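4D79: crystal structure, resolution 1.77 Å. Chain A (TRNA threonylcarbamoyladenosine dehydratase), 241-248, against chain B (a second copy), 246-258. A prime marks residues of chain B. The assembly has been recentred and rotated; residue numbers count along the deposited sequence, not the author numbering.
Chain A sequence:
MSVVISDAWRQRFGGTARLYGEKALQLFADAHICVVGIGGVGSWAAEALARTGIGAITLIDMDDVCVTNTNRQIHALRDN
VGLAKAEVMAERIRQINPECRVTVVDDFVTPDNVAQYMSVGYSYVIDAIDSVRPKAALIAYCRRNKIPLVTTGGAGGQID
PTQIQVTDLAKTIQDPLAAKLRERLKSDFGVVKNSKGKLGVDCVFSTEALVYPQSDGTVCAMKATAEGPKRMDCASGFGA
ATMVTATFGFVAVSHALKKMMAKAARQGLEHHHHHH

Chain A 241-248: ATMVTATF
Chain B (246-258) ATFGFVAVSHALK

How do the two backbones lie against each other? Residues 242–248 of chain A and 246–258 of chain B are both α-helical, with phi/psi mostly near -65/-40, and they run nearly antiparallel: their N-to-C directions make an angle of 153°, and the axes approach to 9.2 Å. Ala241, at phi/psi -133/142, is the N-cap of the chain A helix, and its carbonyl O accepts from Val244 N at 3.1 Å and from Thr245 N at 3.0 Å. The register is set by two pairs: Met243 CA lies 4.8 Å from Phe250′ CA, and Thr247 CA lies 6.3 Å from Thr247′ CA. Together the stretches bury 383 Å², most heavily at Met243, with 109 Å² covered, and Phe250′, with 91 Å².

What does Met243 do with its long side chain? Its CA-to-CB bond points sideways, and chi angles of -64° (m), 81° (p) and 70° (p) fold the chain into a hole formed by Phe250′, Val253′, Ser254′ and Leu257′, residues that gather on the side of their helix facing chain A, Phe250′ and Ser254′ one turn apart, Val253′ and Leu257′ likewise. The CB of Met243 rests 3.8 Å from Phe250′ CB and 3.3 Å from Ser254′ OG, while its CG comes within 3.5 Å of Phe250′ O. Farther out, Met243 SD is 3.9 Å from Val253′ CG1, and Met243 CE reaches Leu257′ CD1 at 3.8 Å. A flexible, unbranched thioether suits such a groove, since it can bend to follow walls that are partly polar near the backbone and apolar farther out. Val253′, with chi1 170° (t), presents CG1; Leu257′ is m, t (-63°, -175°).

How does Phe250′ return the favour? Its CA-to-CB bond points toward chain A, and with chi1 -66° (m) and chi2 -18° the ring enters the hole among Thr242, Met243, Ala246 and Thr247, so the two largest contributors interlock as reciprocal knobs. Thr242 (chi1 -74°, m) lays its CG2 over one face of the ring, 4.0 Å from Phe250′ CZ. Ala246, whose CA-to-CB bond points toward chain B, stands with CB 3.4 Å from Phe250′ CE2. At the ring edge, near its plane, Thr247 OG1 lies 3.7 Å from Phe250′ CD2.

Where do the polar groups go, if no hydrogen bond joins the stretches? Thr247 (chi1 -63°, m) turns its hydroxyl back to its own helix, with OG1 donating to Met243 O at 2.7 Å. Its counterpart Thr247′ (chi1 -61°, m) places OG1 3.9 Å from Thr247 OG1, too far for a hydrogen bond, and is satisfied elsewhere in the structure. Ser254′ has chi1 -75° (m), which holds its OG 3.4 Å from Phe250′ O, at best a weak bond within the helix. With backbone amides and carbonyls largely paired inside each helix, the contact itself rests on apolar packing and close shape fit.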

# COMPACT_ATOMS: atom_id res chain seq x y z
N ALA A 241 -1.93 -5.77 -10.05
CA ALA A 241 -2.06 -4.34 -9.77
C ALA A 241 -1.34 -4.00 -8.46
O ALA A 241 -1.41 -4.76 -7.51
CB ALA A 241 -3.51 -3.90 -9.65
N THR A 242 -0.70 -2.83 -8.44
CA THR A 242 -0.07 -2.32 -7.24
C THR A 242 -1.02 -2.39 -6.05
O THR A 242 -0.62 -2.71 -4.93
CB THR A 242 0.33 -0.85 -7.44
OG1 THR A 242 1.47 -0.76 -8.28
CG2 THR A 242 0.68 -0.17 -6.13
N MET A 243 -2.28 -1.97 -6.27
CA MET A 243 -3.20 -1.83 -5.14
C MET A 243 -3.38 -3.14 -4.40
O MET A 243 -3.66 -3.14 -3.19
CB MET A 243 -4.55 -1.31 -5.60
CG MET A 243 -4.53 0.07 -6.21
SD MET A 243 -4.01 0.13 -7.96
CE MET A 243 -5.38 -0.62 -8.81
N VAL A 244 -3.27 -4.27 -5.10
CA VAL A 244 -3.38 -5.59 -4.47
C VAL A 244 -2.03 -6.10 -4.01
O VAL A 244 -1.87 -6.49 -2.83
CB VAL A 244 -4.05 -6.56 -5.44
CG1 VAL A 244 -4.01 -7.97 -4.92
CG2 VAL A 244 -5.52 -6.13 -5.69
N THR A 245 -1.03 -6.14 -4.90
CA THR A 245 0.23 -6.76 -4.53
C THR A 245 0.89 -6.01 -3.38
O THR A 245 1.45 -6.63 -2.47
CB THR A 245 1.18 -6.87 -5.73
OG1 THR A 245 1.66 -5.59 -6.16
CG2 THR A 245 0.49 -7.56 -6.90
N ALA A 246 0.81 -4.67 -3.40
CA ALA A 246 1.37 -3.90 -2.30
C ALA A 246 0.63 -4.16 -1.01
O ALA A 246 1.24 -4.22 0.07
CB ALA A 246 1.37 -2.42 -2.60
N THR A 247 -0.69 -4.32 -1.09
CA THR A 247 -1.44 -4.55 0.13
C THR A 247 -1.10 -5.91 0.74
O THR A 247 -1.14 -6.04 1.97
CB THR A 247 -2.95 -4.40 -0.11
OG1 THR A 247 -3.24 -3.05 -0.52
CG2 THR A 247 -3.73 -4.62 1.19
N PHE A 248 -0.79 -6.92 -0.10
CA PHE A 248 -0.26 -8.19 0.39
C PHE A 248 0.96 -7.95 1.26
O PHE A 248 1.05 -8.46 2.38
CB PHE A 248 0.13 -9.13 -0.76
CG PHE A 248 -0.93 -10.11 -1.18
CD1 PHE A 248 -2.04 -9.71 -1.88
CD2 PHE A 248 -0.78 -11.46 -0.90
CE1 PHE A 248 -3.01 -10.63 -2.31
CE2 PHE A 248 -1.74 -12.38 -1.31
CZ PHE A 248 -2.85 -11.97 -2.00
N ALA B 246 -1.48 3.95 3.31
CA ALA B 246 -1.34 3.60 1.90
C ALA B 246 -2.49 2.71 1.45
O ALA B 246 -2.96 2.84 0.31
CB ALA B 246 -0.01 2.88 1.64
N THR B 247 -2.92 1.79 2.30
CA THR B 247 -4.01 0.93 1.88
C THR B 247 -5.31 1.72 1.72
O THR B 247 -6.12 1.35 0.87
CB THR B 247 -4.16 -0.25 2.84
OG1 THR B 247 -2.95 -1.00 2.81
CG2 THR B 247 -5.27 -1.19 2.40
N PHE B 248 -5.55 2.76 2.54
CA PHE B 248 -6.66 3.67 2.28
C PHE B 248 -6.59 4.21 0.84
O PHE B 248 -7.56 4.15 0.09
CB PHE B 248 -6.65 4.82 3.28
CG PHE B 248 -7.48 4.61 4.51
CD1 PHE B 248 -7.10 3.70 5.51
CD2 PHE B 248 -8.61 5.40 4.75
CE1 PHE B 248 -7.85 3.53 6.68
CE2 PHE B 248 -9.36 5.24 5.94
CZ PHE B 248 -8.97 4.29 6.90
N GLY B 249 -5.42 4.68 0.43
CA GLY B 249 -5.27 5.21 -0.90
C GLY B 249 -5.43 4.16 -1.97
O GLY B 249 -6.01 4.43 -3.03
N PHE B 250 -4.91 2.94 -1.72
CA PHE B 250 -5.03 1.86 -2.70
C PHE B 250 -6.48 1.39 -2.84
O PHE B 250 -6.95 1.13 -3.96
CB PHE B 250 -4.13 0.67 -2.35
CG PHE B 250 -2.68 0.95 -2.43
CD1 PHE B 250 -2.20 2.04 -3.13
CD2 PHE B 250 -1.76 0.11 -1.81
CE1 PHE B 250 -0.86 2.30 -3.20
CE2 PHE B 250 -0.41 0.37 -1.89
CZ PHE B 250 0.04 1.42 -2.57
N VAL B 251 -7.21 1.31 -1.72
CA VAL B 251 -8.61 0.93 -1.80
C VAL B 251 -9.41 2.01 -2.52
O VAL B 251 -10.31 1.71 -3.33
CB VAL B 251 -9.17 0.65 -0.40
CG1 VAL B 251 -10.69 0.59 -0.41
CG2 VAL B 251 -8.58 -0.64 0.16
N ALA B 252 -9.11 3.28 -2.26
CA ALA B 252 -9.78 4.36 -3.00
C ALA B 252 -9.56 4.23 -4.52
O ALA B 252 -10.51 4.39 -5.29
CB ALA B 252 -9.29 5.71 -2.50
N VAL B 253 -8.33 3.97 -4.96
CA VAL B 253 -8.05 3.84 -6.40
C VAL B 253 -8.77 2.64 -6.99
O VAL B 253 -9.45 2.76 -8.02
CB VAL B 253 -6.53 3.78 -6.64
CG1 VAL B 253 -6.16 3.40 -8.02
CG2 VAL B 253 -5.93 5.14 -6.30
N SER B 254 -8.70 1.49 -6.32
CA SER B 254 -9.36 0.30 -6.82
C SER B 254 -10.86 0.51 -6.94
O SER B 254 -11.49 0.04 -7.90
CB SER B 254 -9.09 -0.90 -5.92
OG SER B 254 -7.77 -1.41 -6.08
N HIS B 255 -11.46 1.20 -5.97
CA HIS B 255 -12.88 1.51 -6.03
C HIS B 255 -13.18 2.40 -7.24
O HIS B 255 -14.12 2.14 -8.01
CB HIS B 255 -13.31 2.20 -4.74
CG HIS B 255 -14.77 2.53 -4.69
ND1 HIS B 255 -15.74 1.61 -4.36
CD2 HIS B 255 -15.42 3.69 -4.96
CE1 HIS B 255 -16.92 2.19 -4.38
NE2 HIS B 255 -16.77 3.44 -4.76
N ALA B 256 -12.38 3.45 -7.44
CA ALA B 256 -12.60 4.37 -8.56
C ALA B 256 -12.47 3.64 -9.89
O ALA B 256 -13.30 3.81 -10.80
CB ALA B 256 -11.60 5.54 -8.48
N LEU B 257 -11.43 2.82 -10.04
CA LEU B 257 -11.23 2.09 -11.30
C LEU B 257 -12.36 1.13 -11.57
O LEU B 257 -12.81 1.00 -12.72
CB LEU B 257 -9.91 1.36 -11.31
CG LEU B 257 -8.64 2.20 -11.22
CD1 LEU B 257 -7.40 1.36 -11.37
CD2 LEU B 257 -8.62 3.30 -12.25
N LYS B 258 -12.85 0.46 -10.53
CA LYS B 258 -14.00 -0.42 -10.70
C LYS B 258 -15.24 0.35 -11.16
O LYS B 258 -15.99 -0.12 -12.03
CB LYS B 258 -14.27 -1.15 -9.42
CG LYS B 258 -15.53 -1.96 -9.42
CD LYS B 258 -15.68 -2.66 -8.09
CE LYS B 258 -16.01 -1.66 -7.00
NZ LYS B 258 -16.47 -2.33 -5.76